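Local coordinates for (S)-2-haloacid dehalogenase IVA (PDB 2NO4) that catalyses the hydrolytic dehalogenation of short-chain (S)-2-haloalkanoic acids to the corresponding (R)-2-hydroxyalkanoic acids, inverting the configuration, at the interface of chains A and B. Coordinates in Å, arbitrary orientation; residue numbers count along the deposited sequence, not the author numbering. Chains: chain A/B, (S)-2-haloacid dehalogenase IVA.

The interface of chains A and B. Residues chain A 59, 162, 189, 212-213; chain B 56-57, 60, 64.
Two side chains of helix 43-63 of chain B grip the phenol oxygen of A:Tyr213. A:Tyr213 OH donates to the carboxylate oxygen B:Glu56 OE2 at 2.6 Å, meeting its anti lone pair, and hydrogen-bonds the hydroxyl B:Thr60 OG1 at 2.9 Å, direction undecided. The B:Glu56 carboxylate is turned nearly coplanar with the tyrosine ring and reaches it on an extended chain with CG anti to the backbone N (chi1 167°). B:Thr60 OG1 donates to the carbonyl B:Glu56 O one turn back, from above the carbonyl plane, so one hydroxyl hydrogen may be shared between two bonds. With OG1 held between the backbone N and the carbonyl carbon (chi1 60°), the methyl of B:Thr60 points the other way, over the centre of the A:Trp59 indole, where CG2 comes within 3.5 Å of CE2. A:Trp59 in turn sets its CZ2 against a face of the A:Trp189 indole, near the rim.

The edge of B:Tyr57, at CD1, points at the A:Tyr213 ring near CZ, planes 82° apart, with A:Tyr213 OH at the B:Tyr57 rim. The tip of B:Tyr57 donates from OH to A:Glu212 OE1 at 2.5 Å, again on an anti lone pair. A water bridges A:Glu212 OE2 and B:Glu56 OE2. A:Glu212 OE1 and B:Glu56 OE2 are 4.4 Å apart, and this water with the two phenol donors probably eases their repulsion. At the other end, the B:Met64 chain bends so that CE lies 3.8 Å from A:Pro162 CG. This patch, repeated by the two-fold, joins the subunits of the deposited dimer. A:Trp189 belongs to segment 185-190 and A:Pro162 follows A:Lys161, both thought important for catalysis, so the contact, centred about 12 Å from the nucleophile A:Asp20, may help steady the active site.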
loop_
_atom_site.group_PDB
_atom_site.type_symbol
_atom_site.label_atom_id
_atom_site.label_comp_id
_atom_site.label_asym_id
_atom_site.label_seq_id
_atom_site.Cartn_x
_atom_site.Cartn_y
_atom_site.Cartn_z
ATOM N N TRP A 59 3.955 -2.846 -3.828
ATOM C CA TRP A 59 3.955 -3.689 -2.616
ATOM C C TRP A 59 3.189 -4.986 -2.813
ATOM O O TRP A 59 3.718 -6.065 -2.539
ATOM C CB TRP A 59 3.414 -2.962 -1.390
ATOM C CG TRP A 59 4.187 -1.704 -1.055
ATOM C CD1 TRP A 59 5.542 -1.531 -1.126
ATOM C CD2 TRP A 59 3.639 -0.446 -0.640
ATOM N NE1 TRP A 59 5.882 -0.246 -0.756
ATOM C CE2 TRP A 59 4.727 0.441 -0.454
ATOM C CE3 TRP A 59 2.322 0.021 -0.403
ATOM C CZ2 TRP A 59 4.539 1.780 -0.045
ATOM C CZ3 TRP A 59 2.142 1.344 -0.001
ATOM C CH2 TRP A 59 3.243 2.207 0.174
ATOM N N PRO A 162 9.810 -2.411 0.404
ATOM C CA PRO A 162 10.961 -2.477 1.318
ATOM C C PRO A 162 11.522 -3.891 1.585
ATOM O O PRO A 162 12.003 -4.157 2.696
ATOM C CB PRO A 162 10.397 -1.873 2.599
ATOM C CG PRO A 162 8.968 -2.339 2.622
ATOM C CD PRO A 162 8.535 -2.497 1.137
ATOM N N TRP A 189 7.911 4.597 4.687
ATOM C CA TRP A 189 8.040 3.145 4.409
ATOM C C TRP A 189 9.457 2.703 3.962
ATOM O O TRP A 189 9.918 1.622 4.327
ATOM C CB TRP A 189 6.968 2.644 3.411
ATOM C CG TRP A 189 6.884 3.441 2.137
ATOM C CD1 TRP A 189 6.081 4.532 1.897
ATOM C CD2 TRP A 189 7.679 3.256 0.958
ATOM N NE1 TRP A 189 6.328 5.031 0.631
ATOM C CE2 TRP A 189 7.283 4.258 0.024
ATOM C CE3 TRP A 189 8.651 2.313 0.574
ATOM C CZ2 TRP A 189 7.851 4.355 -1.271
ATOM C CZ3 TRP A 189 9.228 2.418 -0.733
ATOM C CH2 TRP A 189 8.821 3.434 -1.622
ATOM N N GLU A 212 6.216 7.619 11.436
ATOM C CA GLU A 212 5.663 6.302 11.150
ATOM C C GLU A 212 6.793 5.319 11.287
ATOM O O GLU A 212 7.949 5.732 11.345
ATOM C CB GLU A 212 5.159 6.255 9.719
ATOM C CG GLU A 212 3.988 7.166 9.461
ATOM C CD GLU A 212 3.533 7.043 8.010
ATOM O OE1 GLU A 212 2.688 6.174 7.780
ATOM O OE2 GLU A 212 4.049 7.777 7.129
ATOM N N TYR A 213 6.466 4.021 11.304
ATOM C CA TYR A 213 7.487 2.946 11.313
ATOM C C TYR A 213 8.530 3.132 12.423
ATOM O O TYR A 213 9.718 3.024 12.167
ATOM C CB TYR A 213 8.175 2.787 9.922
ATOM C CG TYR A 213 7.179 2.499 8.827
ATOM C CD1 TYR A 213 6.685 3.527 8.033
ATOM C CD2 TYR A 213 6.695 1.196 8.623
ATOM C CE1 TYR A 213 5.757 3.266 7.026
ATOM C CE2 TYR A 213 5.767 0.924 7.616
ATOM C CZ TYR A 213 5.304 1.966 6.829
ATOM O OH TYR A 213 4.397 1.704 5.833
ATOM N N GLU B 56 -1.418 -0.071 3.798
ATOM C CA GLU B 56 0.021 0.125 3.577
ATOM C C GLU B 56 0.871 -0.617 4.628
ATOM O O GLU B 56 1.814 -1.325 4.258
ATOM C CB GLU B 56 0.419 1.603 3.630
ATOM C CG GLU B 56 1.946 1.769 3.724
ATOM C CD GLU B 56 2.408 3.221 3.667
ATOM O OE1 GLU B 56 1.767 4.035 2.976
ATOM O OE2 GLU B 56 3.421 3.563 4.312
ATOM N N TYR B 57 0.574 -0.389 5.913
ATOM C CA TYR B 57 1.327 -1.011 7.016
ATOM C C TYR B 57 1.323 -2.519 6.925
ATOM O O TYR B 57 2.326 -3.142 7.213
ATOM C CB TYR B 57 0.838 -0.568 8.421
ATOM C CG TYR B 57 1.006 0.901 8.687
ATOM C CD1 TYR B 57 1.896 1.681 7.931
ATOM C CD2 TYR B 57 0.230 1.536 9.673
ATOM C CE1 TYR B 57 2.020 3.107 8.196
ATOM C CE2 TYR B 57 0.352 2.931 9.963
ATOM C CZ TYR B 57 1.228 3.692 9.231
ATOM O OH TYR B 57 1.319 5.046 9.561
ATOM N N THR B 60 3.805 -3.365 3.772
ATOM C CA THR B 60 5.213 -3.039 3.889
ATOM C C THR B 60 5.870 -3.820 5.062
ATOM O O THR B 60 7.016 -4.216 4.951
ATOM C CB THR B 60 5.442 -1.538 4.032
ATOM O OG1 THR B 60 4.771 -1.095 5.204
ATOM C CG2 THR B 60 4.869 -0.779 2.774
ATOM N N MET B 64 9.130 -6.130 4.774
ATOM C CA MET B 64 10.362 -5.896 5.528
ATOM C C MET B 64 10.492 -6.813 6.774
ATOM O O MET B 64 11.390 -6.619 7.598
ATOM C CB MET B 64 10.529 -4.417 5.914
ATOM C CG MET B 64 9.589 -3.907 7.026
ATOM S SD MET B 64 9.801 -2.168 7.480
ATOM C CE MET B 64 8.817 -1.290 6.238
HETATM O O HOH W 1 4.672 6.084 4.740
#